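Local coordinates for protein nucleocapsid (Crimean-congo hemorrhagic fever virus, PDB 4AKL) that binds single- and double-stranded RNA, probably packages the viral genome, and probably also cleaves double-stranded DNA without sequence specificity, at residues Asp11-Trp16 with Cys80-Ser85; Asn24-Thr29 with Tyr34-Ser39; Phe48-Ala53 with Phe434-Thr439; Gln58-Tyr63 with Thr439-Gln444; Trp200-Val205 with Ala236-Thr241. All blocks are in the same frame, centred on the assembly; numbering follows the deposited sequence.

Overall arrangement
Interactions 1 to 4 belong to the globular, mainly helical head of the nucleocapsid, and interaction 5 to the stalk that projects from it. Interactions 3 and 4 form one continuous patch. Their centres lie about 6 Å apart, they share T439, and both use the C-terminal end of helix 425-440, which is covered by the consecutive helices 45-52 and 56-71. Interactions 1 and 2, with centres about 17 Å apart, do not touch; the short loop closed by 24-29 and 34-39 is nested within the longer one closed by 11-16 and 80-85. Interaction 5 lies about 53 Å, centre to centre, from both interaction 2 and interaction 3, on the opposite side of the chain's centre.

Interaction 1. Residues Asp11-Trp16 with Cys80-Ser85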
# COMPACT_ATOMS: atom_id res chain seq x y z
N ASP A 11 -1.05 -25.62 9.10
CA ASP A 11 -0.37 -26.81 9.71
C ASP A 11 0.80 -27.27 8.87
O ASP A 11 1.91 -27.41 9.38
CB ASP A 11 -1.34 -27.98 9.93
CG ASP A 11 -2.12 -27.86 11.24
OD1 ASP A 11 -1.80 -26.98 12.08
OD2 ASP A 11 -3.06 -28.67 11.43
N GLU A 12 0.55 -27.50 7.58
CA GLU A 12 1.59 -27.86 6.60
C GLU A 12 2.72 -26.84 6.65
O GLU A 12 3.90 -27.21 6.73
CB GLU A 12 1.02 -28.01 5.18
CG GLU A 12 0.27 -29.37 4.98
CD GLU A 12 -0.23 -29.61 3.53
OE1 GLU A 12 0.15 -28.84 2.63
OE2 GLU A 12 -1.00 -30.57 3.30
N MET A 13 2.36 -25.57 6.65
CA MET A 13 3.34 -24.52 6.76
C MET A 13 4.15 -24.61 8.04
O MET A 13 5.36 -24.46 7.99
CB MET A 13 2.71 -23.10 6.64
CG MET A 13 3.75 -21.96 6.69
SD MET A 13 4.71 -21.75 5.19
CE MET A 13 6.32 -21.43 5.90
N ASN A 14 3.50 -24.82 9.18
CA ASN A 14 4.28 -24.85 10.48
C ASN A 14 5.34 -25.91 10.53
O ASN A 14 6.43 -25.67 11.02
CB ASN A 14 3.39 -24.98 11.69
CG ASN A 14 2.64 -23.70 12.02
OD1 ASN A 14 3.02 -22.61 11.63
ND2 ASN A 14 1.57 -23.84 12.75
N LYS A 15 5.03 -27.06 9.98
CA LYS A 15 5.97 -28.19 9.99
C LYS A 15 7.14 -27.94 9.05
O LYS A 15 8.29 -28.22 9.40
CB LYS A 15 5.27 -29.51 9.65
CG LYS A 15 4.43 -30.03 10.79
CD LYS A 15 4.05 -31.50 10.54
CE LYS A 15 3.40 -32.12 11.75
NZ LYS A 15 3.39 -33.60 11.67
N TRP A 16 6.84 -27.39 7.85
CA TRP A 16 7.88 -27.06 6.92
C TRP A 16 8.86 -26.09 7.61
O TRP A 16 10.07 -26.24 7.51
CB TRP A 16 7.28 -26.45 5.64
CG TRP A 16 8.26 -26.18 4.61
CD1 TRP A 16 8.54 -26.96 3.55
CD2 TRP A 16 9.11 -25.03 4.51
NE1 TRP A 16 9.53 -26.38 2.77
CE2 TRP A 16 9.90 -25.20 3.35
CE3 TRP A 16 9.29 -23.88 5.29
CZ2 TRP A 16 10.84 -24.26 2.96
CZ3 TRP A 16 10.22 -22.97 4.92
CH2 TRP A 16 10.99 -23.15 3.75
N CYS A 80 7.71 -15.09 4.21
CA CYS A 80 8.22 -15.15 2.83
C CYS A 80 7.98 -16.56 2.27
O CYS A 80 7.52 -16.71 1.13
CB CYS A 80 9.72 -14.80 2.77
SG CYS A 80 10.10 -13.09 3.18
N ALA A 81 8.26 -17.59 3.07
CA ALA A 81 8.00 -18.96 2.60
C ALA A 81 6.50 -19.16 2.36
O ALA A 81 6.09 -19.76 1.37
CB ALA A 81 8.52 -19.96 3.55
N TRP A 82 5.66 -18.66 3.27
CA TRP A 82 4.22 -18.76 3.07
C TRP A 82 3.75 -18.05 1.77
O TRP A 82 2.94 -18.59 1.01
CB TRP A 82 3.50 -18.18 4.29
CG TRP A 82 1.98 -18.07 4.19
CD1 TRP A 82 1.26 -16.92 4.08
CD2 TRP A 82 1.01 -19.14 4.23
NE1 TRP A 82 -0.07 -17.18 4.04
CE2 TRP A 82 -0.27 -18.53 4.14
CE3 TRP A 82 1.10 -20.54 4.35
CZ2 TRP A 82 -1.47 -19.29 4.12
CZ3 TRP A 82 -0.08 -21.29 4.34
CH2 TRP A 82 -1.34 -20.66 4.23
N ALA A 83 4.28 -16.86 1.54
CA ALA A 83 3.94 -16.05 0.36
C ALA A 83 4.40 -16.69 -0.97
O ALA A 83 3.90 -16.35 -2.00
CB ALA A 83 4.52 -14.60 0.52
N SER A 84 5.35 -17.62 -0.90
CA SER A 84 5.92 -18.28 -2.04
C SER A 84 5.57 -19.77 -2.08
O SER A 84 6.13 -20.50 -2.92
CB SER A 84 7.43 -18.15 -1.96
OG SER A 84 7.87 -16.83 -2.23
N SER A 85 4.71 -20.23 -1.16
CA SER A 85 4.33 -21.65 -1.04
C SER A 85 3.52 -22.13 -2.22
O SER A 85 2.82 -21.34 -2.86
CB SER A 85 3.55 -21.90 0.25
OG SER A 85 2.36 -21.15 0.30
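M13 places CG trans to its own nitrogen (chi1 -178°), and bends at chi2 (75°) and again at chi3 (-139°) turn the thioether onto the backbone of W82 and the methyl of A81. The chain is used along its whole length. CB packs 3.8 Å from CE3 of the W82 indole, SD rests 3.7 Å from W82 CA, and CE ends 3.5 Å from A81 CB. The sulfur also lies in the plane of the W82 six-membered ring, at its edge and 5.3 Å from the centroid, which makes this a Met-aromatic contact. W16 comes from one turn further along helix 10-24 and sets CZ3 3.7 Å from A81 CB, so that this one methyl receives both the methionine tip and an indole. Alanine suits the place because its short side chain lets both large groups approach helix 77-83. Outside the pair, W16 meets the ring of F20, the N-H of W82 is bonded to the carbonyl oxygen of F139, and N14 OD1 and Y78 OH add a polar link between the same helices. With no hydrogen bond between the two segments themselves, cohesion rests on dispersion and on the polarisable sulfur at the indole edge.

Interaction 2. Residues Asn24-Thr29 with Tyr34-Ser39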
# COMPACT_ATOMS: atom_id res chain seq x y z
N ASN A 24 18.58 -24.48 9.67
CA ASN A 24 19.38 -23.32 9.32
C ASN A 24 19.80 -22.39 10.49
O ASN A 24 20.52 -21.40 10.27
CB ASN A 24 18.66 -22.57 8.20
CG ASN A 24 18.73 -23.34 6.87
OD1 ASN A 24 19.75 -23.29 6.18
ND2 ASN A 24 17.67 -24.05 6.53
N GLY A 25 19.38 -22.72 11.70
CA GLY A 25 19.78 -21.94 12.89
C GLY A 25 19.26 -20.51 12.88
O GLY A 25 19.99 -19.58 13.17
N LEU A 26 18.00 -20.35 12.53
CA LEU A 26 17.37 -19.05 12.50
C LEU A 26 17.21 -18.50 13.93
O LEU A 26 16.94 -19.26 14.91
CB LEU A 26 16.01 -19.14 11.85
CG LEU A 26 15.95 -19.63 10.41
CD1 LEU A 26 14.54 -19.55 9.92
CD2 LEU A 26 16.87 -18.78 9.48
N VAL A 27 17.39 -17.17 14.04
CA VAL A 27 17.25 -16.44 15.30
C VAL A 27 16.32 -15.25 15.14
O VAL A 27 16.04 -14.79 14.02
CB VAL A 27 18.60 -15.92 15.82
CG1 VAL A 27 19.48 -17.09 16.39
CG2 VAL A 27 19.31 -15.09 14.76
N ASP A 28 15.83 -14.76 16.27
CA ASP A 28 14.94 -13.61 16.30
C ASP A 28 15.42 -12.54 17.28
O ASP A 28 14.62 -11.74 17.79
CB ASP A 28 13.50 -14.07 16.60
CG ASP A 28 13.29 -14.56 18.02
OD1 ASP A 28 14.27 -14.82 18.80
OD2 ASP A 28 12.11 -14.68 18.35
N THR A 29 16.72 -12.55 17.54
CA THR A 29 17.35 -11.57 18.42
C THR A 29 17.04 -10.15 17.93
O THR A 29 16.64 -9.29 18.72
CB THR A 29 18.90 -11.74 18.42
OG1 THR A 29 19.23 -13.13 18.41
CG2 THR A 29 19.52 -11.08 19.65
N TYR A 34 11.57 -14.91 12.88
CA TYR A 34 12.86 -15.63 12.77
C TYR A 34 13.52 -15.42 11.38
O TYR A 34 12.84 -15.43 10.33
CB TYR A 34 12.67 -17.10 13.03
CG TYR A 34 12.69 -17.50 14.51
CD1 TYR A 34 13.88 -17.64 15.19
CD2 TYR A 34 11.51 -17.75 15.20
CE1 TYR A 34 13.90 -18.02 16.56
CE2 TYR A 34 11.50 -18.12 16.54
CZ TYR A 34 12.70 -18.26 17.22
OH TYR A 34 12.68 -18.63 18.55
N SER A 35 14.83 -15.23 11.41
CA SER A 35 15.58 -14.88 10.24
C SER A 35 17.02 -15.31 10.39
O SER A 35 17.41 -15.96 11.38
CB SER A 35 15.53 -13.35 10.06
OG SER A 35 16.38 -12.74 10.98
N PHE A 36 17.83 -14.95 9.40
CA PHE A 36 19.28 -15.25 9.43
C PHE A 36 20.11 -14.13 10.10
O PHE A 36 21.35 -14.19 10.10
CB PHE A 36 19.79 -15.51 7.99
CG PHE A 36 19.45 -16.88 7.48
CD1 PHE A 36 20.21 -17.97 7.85
CD2 PHE A 36 18.35 -17.06 6.63
CE1 PHE A 36 19.90 -19.23 7.39
CE2 PHE A 36 18.01 -18.32 6.16
CZ PHE A 36 18.77 -19.42 6.54
N CYS A 37 19.43 -13.16 10.71
CA CYS A 37 20.11 -11.96 11.24
C CYS A 37 20.77 -12.17 12.61
O CYS A 37 20.10 -12.15 13.64
CB CYS A 37 19.13 -10.76 11.29
SG CYS A 37 19.90 -9.18 11.59
N GLU A 38 22.09 -12.33 12.59
CA GLU A 38 22.89 -12.45 13.83
C GLU A 38 23.39 -11.13 14.42
O GLU A 38 23.83 -11.11 15.56
CB GLU A 38 24.07 -13.37 13.60
CG GLU A 38 23.68 -14.84 13.82
CD GLU A 38 24.73 -15.78 13.33
OE1 GLU A 38 25.58 -15.33 12.50
OE2 GLU A 38 24.72 -16.95 13.75
N SER A 39 23.32 -10.05 13.68
CA SER A 39 23.76 -8.74 14.20
C SER A 39 23.24 -7.63 13.35
O SER A 39 23.04 -7.79 12.16
CB SER A 39 25.29 -8.64 14.27
OG SER A 39 25.83 -8.78 12.98
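L26 reaches across to the segment 34-39 from its first side-chain carbon onward. Its CB lies 3.5 Å from S35 O and also touches the CB of Y34. The chain continues with CG trans to the carbonyl carbon (chi1 -60°), still skirting S35 O, and then forks. The CD2 branch passes 3.4 Å from S35 O and ends over the middle of the F36 ring, 3.4 Å from its centroid, in a close CH-pi contact. N24 adds its CB, 3.6 Å from F36 CZ, and the amide end of N24 is held by D401. Beyond the pair, F17, F20 and I77 pack against L26, which suits a branched aliphatic side chain in a buried place.

The backbones are joined beside this leucine. V27 N donates to S35 O at 2.9 Å, in the carbonyl plane, and S35 N returns a bond of 2.9 Å to V27 O. Further along, D28 lies over one face of Y34 with its carboxylate almost parallel to the ring, the planes 4° apart and OD2 3.8 Å from CZ. The CB of D28 also sits over that face, in a second CH-pi contact. Tyrosine suits the place because its flat ring receives D28 while its hydroxyl makes a weak bond to K21 NZ. S35 OG accepts from C37 N, two residues on, at 3.1 Å, and T31 OG1 bonds to the same oxygen.

The segments run at 93° to each other, and their reciprocal bonds make V27 and S35 a single antiparallel hydrogen-bonded bridge within an otherwise irregular loop, followed at S35 by an ST turn.

Interaction 3. Residues Phe48-Ala53 with Phe434-Thr439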
# COMPACT_ATOMS: atom_id res chain seq x y z
N PHE A 48 31.14 7.36 4.19
CA PHE A 48 32.44 7.86 3.82
C PHE A 48 32.73 7.56 2.36
O PHE A 48 33.27 8.39 1.68
CB PHE A 48 33.56 7.28 4.71
CG PHE A 48 33.30 7.48 6.15
CD1 PHE A 48 33.12 8.76 6.65
CD2 PHE A 48 33.19 6.39 7.02
CE1 PHE A 48 32.87 8.96 7.99
CE2 PHE A 48 32.93 6.58 8.37
CZ PHE A 48 32.77 7.87 8.86
N GLN A 49 32.36 6.36 1.92
CA GLN A 49 32.47 6.00 0.51
C GLN A 49 31.66 6.96 -0.35
O GLN A 49 32.17 7.49 -1.36
CB GLN A 49 31.97 4.58 0.24
CG GLN A 49 32.83 3.42 0.81
CD GLN A 49 32.22 2.06 0.45
OE1 GLN A 49 31.47 1.94 -0.54
NE2 GLN A 49 32.51 1.07 1.24
N MET A 50 30.42 7.20 0.07
CA MET A 50 29.52 8.10 -0.64
C MET A 50 30.14 9.47 -0.75
O MET A 50 30.19 10.02 -1.84
CB MET A 50 28.13 8.18 0.04
CG MET A 50 27.07 8.81 -0.79
SD MET A 50 26.76 7.93 -2.40
CE MET A 50 25.55 6.76 -1.90
N ALA A 51 30.64 9.99 0.38
CA ALA A 51 31.26 11.29 0.44
C ALA A 51 32.53 11.42 -0.46
O ALA A 51 32.84 12.51 -0.93
CB ALA A 51 31.61 11.62 1.90
N GLY A 52 33.27 10.32 -0.64
CA GLY A 52 34.47 10.31 -1.51
C GLY A 52 34.18 9.99 -2.98
O GLY A 52 35.06 10.01 -3.81
N ALA A 53 32.93 9.68 -3.29
CA ALA A 53 32.54 9.31 -4.66
C ALA A 53 32.11 10.56 -5.46
O ALA A 53 31.30 11.37 -4.98
CB ALA A 53 31.39 8.30 -4.61
N PHE A 434 18.85 6.76 4.87
CA PHE A 434 18.52 8.12 4.55
C PHE A 434 19.81 8.98 4.50
O PHE A 434 20.01 9.68 3.56
CB PHE A 434 17.53 8.70 5.58
CG PHE A 434 17.18 10.16 5.35
CD1 PHE A 434 16.26 10.53 4.37
CD2 PHE A 434 17.76 11.15 6.10
CE1 PHE A 434 15.94 11.87 4.19
CE2 PHE A 434 17.42 12.51 5.91
CZ PHE A 434 16.53 12.84 4.95
N GLU A 435 20.66 8.88 5.52
CA GLU A 435 21.86 9.68 5.61
C GLU A 435 22.74 9.36 4.42
O GLU A 435 23.29 10.25 3.78
CB GLU A 435 22.56 9.48 6.96
CG GLU A 435 21.72 10.09 8.15
CD GLU A 435 22.20 9.67 9.56
OE1 GLU A 435 22.76 8.56 9.72
OE2 GLU A 435 22.00 10.47 10.50
N ILE A 436 22.84 8.08 4.09
CA ILE A 436 23.60 7.65 2.92
C ILE A 436 23.02 8.24 1.62
O ILE A 436 23.80 8.80 0.79
CB ILE A 436 23.71 6.13 2.85
CG1 ILE A 436 24.55 5.60 4.00
CG2 ILE A 436 24.33 5.67 1.54
CD1 ILE A 436 24.39 4.12 4.18
N GLN A 437 21.70 8.15 1.42
CA GLN A 437 21.06 8.77 0.22
C GLN A 437 21.36 10.26 0.18
O GLN A 437 21.65 10.82 -0.92
CB GLN A 437 19.51 8.64 0.14
CG GLN A 437 18.87 7.25 0.30
CD GLN A 437 17.31 7.21 0.16
OE1 GLN A 437 16.57 6.35 0.79
NE2 GLN A 437 16.80 8.11 -0.71
N LYS A 438 21.29 10.89 1.34
CA LYS A 438 21.44 12.33 1.43
C LYS A 438 22.86 12.81 1.10
O LYS A 438 23.02 13.88 0.52
CB LYS A 438 21.06 12.79 2.84
CG LYS A 438 20.93 14.26 2.99
CD LYS A 438 20.10 14.66 4.27
CE LYS A 438 20.91 15.02 5.50
NZ LYS A 438 20.70 16.47 5.93
N THR A 439 23.86 12.03 1.51
CA THR A 439 25.26 12.34 1.24
C THR A 439 25.53 12.42 -0.26
O THR A 439 26.23 13.32 -0.73
CB THR A 439 26.19 11.26 1.85
OG1 THR A 439 26.01 11.21 3.25
CG2 THR A 439 27.61 11.55 1.57
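M50 and T439 meet where two nearly parallel helices pack side by side in the mainly helical head: the axes of 48-52 and 434-439 approach to 9.0 Å at only 9°. Their first shell consists mostly of apolar side-chain carbons, some of them resting on backbone atoms. M50 CG lies 3.7 Å from the methyl CG2 of T439 and 3.6 Å from the carbonyl oxygen of I436. Bends at chi2 (59°) and chi3 (88°) then carry the methionine CE to 3.8 Å from I436 CG2, the two side chains crossing at about a right angle. The same T439 methyl reaches 3.6 Å from A51 N, close to the A51 CB. Alanine keeps that side of helix 45-52 low, and the flexible methionine lies bent between the helices.

In the next shell, I436 also packs on L43, F46 and V47, and V47 touches T439 as well. K59 of helix 56-71 lies against M50. K438, pointing away from the contact, ties helix 425-440 to helix 163-181 through a salt bridge with E168.

Threonine suits its place because it has one branch for each task. While CG2 faces M50, OG1 donates to E435 O at 2.9 Å from above the carbonyl plane, and T439 N reaches that oxygen from the opposite face.

Interaction 4. Residues Gln58-Tyr63 with Thr439-Gln444; sequences QKDSIY and TGFNIQ
K59 lies over the end of helix 425-440, at G440 and the following F441, its CB packed 3.5 Å from CZ of the F441 ring and its extended chain running on past G440. CD passes 3.2 Å from G440 O, and the chain ends with NZ donating to that same oxygen at 2.9 Å. NZ approaches from the side of the carbonyl (C=O...N 122°), tilted out of its plane. Glycine suits position 440, whose open side faces K59 and has the F441 ring close by, CD2 especially, which leaves a side chain little room.

Here the helix ends. F441 is the first residue to leave helical angles, and its extended conformation leads the chain away from 56-71. A lysine ammonium at this C-terminal end probably also interacts favourably with the helix dipole. Within the head, the contact joins helix 56-71 to the end of helix 425-440, and Y63, one turn after K59, packs on I436 and Q437 of the latter.

With CG trans to its carbonyl carbon (chi1 -50°), F441 extends the CE1 and CZ end of its ring to K59 CB and D60 OD1. A long, flat aromatic suits this place, because it reaches across from the departing chain to meet the lysine methylene. D60 OD1 stands 3.5 Å from F441 CZ, with the carboxylate and ring planes only 11° apart although the two side chains cross at about a right angle. The backbone nitrogen of D60 lies at the ring edge, in its plane.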
# COMPACT_ATOMS: atom_id res chain seq x y z
N GLN A 58 29.09 5.32 -9.49
CA GLN A 58 29.78 4.93 -8.25
C GLN A 58 28.80 5.09 -7.02
O GLN A 58 28.69 4.20 -6.17
CB GLN A 58 31.03 5.78 -8.08
CG GLN A 58 32.15 5.14 -7.27
CD GLN A 58 33.32 6.10 -7.00
OE1 GLN A 58 33.37 7.24 -7.53
NE2 GLN A 58 34.26 5.65 -6.17
N LYS A 59 28.09 6.21 -6.99
CA LYS A 59 27.15 6.55 -5.94
C LYS A 59 25.94 5.61 -5.90
O LYS A 59 25.54 5.20 -4.82
CB LYS A 59 26.67 8.02 -6.09
CG LYS A 59 27.75 9.12 -5.80
CD LYS A 59 27.09 10.52 -5.83
CE LYS A 59 28.07 11.68 -5.43
NZ LYS A 59 27.37 13.04 -5.17
N ASP A 60 25.37 5.28 -7.05
CA ASP A 60 24.23 4.33 -7.09
C ASP A 60 24.69 2.98 -6.56
O ASP A 60 24.01 2.34 -5.81
CB ASP A 60 23.69 4.10 -8.50
CG ASP A 60 23.10 5.34 -9.14
OD1 ASP A 60 22.34 6.05 -8.48
OD2 ASP A 60 23.41 5.59 -10.33
N SER A 61 25.88 2.58 -6.98
CA SER A 61 26.49 1.34 -6.55
C SER A 61 26.72 1.30 -5.01
O SER A 61 26.43 0.27 -4.36
CB SER A 61 27.80 1.16 -7.31
OG SER A 61 28.54 0.05 -6.83
N ILE A 62 27.22 2.41 -4.45
CA ILE A 62 27.44 2.51 -3.00
C ILE A 62 26.09 2.36 -2.26
O ILE A 62 25.95 1.56 -1.31
CB ILE A 62 28.12 3.83 -2.60
CG1 ILE A 62 29.55 3.88 -3.16
CG2 ILE A 62 28.14 3.97 -1.07
CD1 ILE A 62 30.14 5.34 -3.40
N TYR A 63 25.10 3.11 -2.74
CA TYR A 63 23.77 3.07 -2.12
C TYR A 63 23.13 1.70 -2.26
O TYR A 63 22.50 1.22 -1.31
CB TYR A 63 22.84 4.12 -2.68
CG TYR A 63 21.47 3.96 -2.10
CD1 TYR A 63 21.16 4.43 -0.82
CD2 TYR A 63 20.48 3.31 -2.82
CE1 TYR A 63 19.86 4.24 -0.28
CE2 TYR A 63 19.21 3.13 -2.30
CZ TYR A 63 18.89 3.59 -1.04
OH TYR A 63 17.61 3.39 -0.57
N THR A 439 23.86 12.03 1.51
CA THR A 439 25.26 12.34 1.24
C THR A 439 25.53 12.42 -0.26
O THR A 439 26.23 13.32 -0.73
CB THR A 439 26.19 11.26 1.85
OG1 THR A 439 26.01 11.21 3.25
CG2 THR A 439 27.61 11.55 1.57
N GLY A 440 24.96 11.49 -1.00
CA GLY A 440 25.22 11.35 -2.41
C GLY A 440 24.29 12.03 -3.39
O GLY A 440 24.67 12.20 -4.56
N PHE A 441 23.09 12.41 -2.97
CA PHE A 441 22.08 12.95 -3.87
C PHE A 441 21.19 13.96 -3.19
O PHE A 441 21.10 13.97 -1.96
CB PHE A 441 21.14 11.85 -4.39
CG PHE A 441 21.84 10.64 -4.94
CD1 PHE A 441 22.29 10.61 -6.26
CD2 PHE A 441 22.05 9.52 -4.12
CE1 PHE A 441 22.94 9.45 -6.76
CE2 PHE A 441 22.70 8.36 -4.60
CZ PHE A 441 23.14 8.31 -5.91
N ASN A 442 20.51 14.78 -4.00
CA ASN A 442 19.51 15.74 -3.51
C ASN A 442 18.20 15.03 -3.14
O ASN A 442 17.54 14.52 -4.00
CB ASN A 442 19.23 16.81 -4.58
CG ASN A 442 18.51 18.04 -4.00
OD1 ASN A 442 18.02 18.05 -2.84
ND2 ASN A 442 18.46 19.12 -4.83
N ILE A 443 17.86 15.01 -1.86
CA ILE A 443 16.63 14.38 -1.33
C ILE A 443 15.40 15.00 -1.95
O ILE A 443 14.57 14.30 -2.56
CB ILE A 443 16.57 14.54 0.26
CG1 ILE A 443 17.52 13.57 0.92
CG2 ILE A 443 15.15 14.31 0.87
CD1 ILE A 443 17.36 12.11 0.43
N GLN A 444 15.32 16.33 -1.82
CA GLN A 444 14.17 17.11 -2.28
C GLN A 444 13.85 16.96 -3.78
O GLN A 444 12.72 17.18 -4.17
CB GLN A 444 14.33 18.60 -1.89
CG GLN A 444 14.07 18.93 -0.40
CD GLN A 444 15.24 18.67 0.54
OE1 GLN A 444 16.39 18.57 0.11
NE2 GLN A 444 14.93 18.55 1.84

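Interaction 5. Residues Trp200-Val205 with Ala236-Thr241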
# COMPACT_ATOMS: atom_id res chain seq x y z
N TRP A 200 -29.24 19.04 10.41
CA TRP A 200 -30.47 18.75 9.66
C TRP A 200 -30.33 17.44 8.91
O TRP A 200 -31.29 16.64 8.85
CB TRP A 200 -30.77 19.87 8.64
CG TRP A 200 -32.05 19.70 7.84
CD1 TRP A 200 -33.27 20.25 8.12
CD2 TRP A 200 -32.24 18.93 6.63
NE1 TRP A 200 -34.19 19.88 7.17
CE2 TRP A 200 -33.58 19.07 6.24
CE3 TRP A 200 -31.39 18.14 5.84
CZ2 TRP A 200 -34.12 18.45 5.10
CZ3 TRP A 200 -31.93 17.51 4.69
CH2 TRP A 200 -33.29 17.68 4.35
N CYS A 201 -29.15 17.23 8.32
CA CYS A 201 -28.86 16.00 7.59
C CYS A 201 -28.90 14.79 8.51
O CYS A 201 -29.47 13.76 8.15
CB CYS A 201 -27.50 16.09 6.87
SG CYS A 201 -27.48 17.23 5.47
N ARG A 202 -28.30 14.93 9.70
CA ARG A 202 -28.27 13.84 10.69
C ARG A 202 -29.69 13.40 11.04
O ARG A 202 -29.96 12.23 11.13
CB ARG A 202 -27.47 14.24 11.95
CG ARG A 202 -27.28 13.08 13.00
CD ARG A 202 -26.26 13.41 14.15
NE ARG A 202 -25.92 14.84 14.16
CZ ARG A 202 -24.72 15.38 13.91
NH1 ARG A 202 -23.62 14.64 13.67
NH2 ARG A 202 -24.60 16.72 13.95
N GLU A 203 -30.60 14.36 11.20
CA GLU A 203 -32.01 14.04 11.48
C GLU A 203 -32.74 13.43 10.24
O GLU A 203 -33.46 12.42 10.36
CB GLU A 203 -32.74 15.26 12.00
CG GLU A 203 -32.37 15.63 13.47
CD GLU A 203 -32.98 14.67 14.51
OE1 GLU A 203 -34.11 14.17 14.30
OE2 GLU A 203 -32.32 14.41 15.53
N PHE A 204 -32.53 14.03 9.07
CA PHE A 204 -33.13 13.56 7.81
C PHE A 204 -32.83 12.07 7.56
O PHE A 204 -33.74 11.29 7.30
CB PHE A 204 -32.62 14.41 6.64
CG PHE A 204 -33.05 13.92 5.29
CD1 PHE A 204 -34.35 14.18 4.83
CD2 PHE A 204 -32.17 13.20 4.47
CE1 PHE A 204 -34.77 13.73 3.57
CE2 PHE A 204 -32.59 12.74 3.20
CZ PHE A 204 -33.90 13.02 2.76
N VAL A 205 -31.55 11.69 7.68
CA VAL A 205 -31.14 10.32 7.39
C VAL A 205 -31.61 9.26 8.41
O VAL A 205 -31.35 8.08 8.18
CB VAL A 205 -29.61 10.21 7.16
CG1 VAL A 205 -29.16 11.25 6.11
CG2 VAL A 205 -28.79 10.32 8.50
N ALA A 236 -21.81 15.25 2.95
CA ALA A 236 -20.37 14.97 2.86
C ALA A 236 -19.69 15.33 4.19
O ALA A 236 -18.90 14.53 4.74
CB ALA A 236 -19.73 15.73 1.69
N LYS A 237 -20.00 16.52 4.70
CA LYS A 237 -19.48 16.98 6.01
C LYS A 237 -19.94 16.04 7.14
O LYS A 237 -19.15 15.74 8.05
CB LYS A 237 -19.90 18.43 6.28
CG LYS A 237 -19.26 19.12 7.52
CD LYS A 237 -17.76 19.36 7.38
CE LYS A 237 -17.29 20.52 8.29
NZ LYS A 237 -17.89 20.44 9.65
N LEU A 238 -21.18 15.56 7.06
CA LEU A 238 -21.71 14.61 8.04
C LEU A 238 -20.94 13.29 7.99
O LEU A 238 -20.59 12.73 9.04
CB LEU A 238 -23.21 14.35 7.81
CG LEU A 238 -24.10 13.81 8.95
CD1 LEU A 238 -23.57 12.54 9.56
CD2 LEU A 238 -24.30 14.87 10.06
N ALA A 239 -20.65 12.80 6.78
CA ALA A 239 -19.92 11.55 6.58
C ALA A 239 -18.54 11.51 7.25
O ALA A 239 -18.11 10.46 7.71
CB ALA A 239 -19.76 11.27 5.11
N GLU A 240 -17.85 12.66 7.28
CA GLU A 240 -16.52 12.75 7.92
C GLU A 240 -16.56 12.37 9.40
O GLU A 240 -15.63 11.75 9.90
CB GLU A 240 -15.93 14.17 7.77
CG GLU A 240 -15.52 14.53 6.33
CD GLU A 240 -15.19 16.01 6.14
OE1 GLU A 240 -15.99 16.86 6.58
OE2 GLU A 240 -14.14 16.33 5.55
N THR A 241 -17.66 12.73 10.08
CA THR A 241 -17.85 12.46 11.51
C THR A 241 -18.61 11.15 11.83
O THR A 241 -18.27 10.44 12.78
CB THR A 241 -18.53 13.69 12.22
OG1 THR A 241 -18.00 13.83 13.53
CG2 THR A 241 -20.06 13.58 12.29
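R202 directs its NH2 into a salt bridge with E199 OE1, an earlier residue of the same helix 195-204, and its NE is also hydrogen-bonded close by, while NH1 faces L238 and T241 across the contact. This is helix-to-helix packing in the stalk, between helix 195-204 and helix 230-242, with no hydrogen bond between the two segments. The approach of R202 begins at its base: CB lies 3.7 Å from L238 CD2. CG stands opposite the backbone nitrogen (chi1 -174°), and a nearly eclipsed chi3 (12°) folds the guanidinium back over that same methyl, which sits over one face near the rim, 3.7 Å from NH1. A single leucine branch thus meets both ends of the arginine, and the two side chains cross at about a right angle.

Leucine suits the place because it offers an apolar methyl to the flat, weakly hydrated face of the guanidinium; L238 also packs on V198 and V246. The pairing with E199 probably limits rotation of the guanidinium and may help to pay for the strained chi3. R202 also packs against E242, beyond T241 on helix 230-242. T241 comes to the guanidinium differently, at its edge and in its plane, with CG2 4.0 Å from NH1.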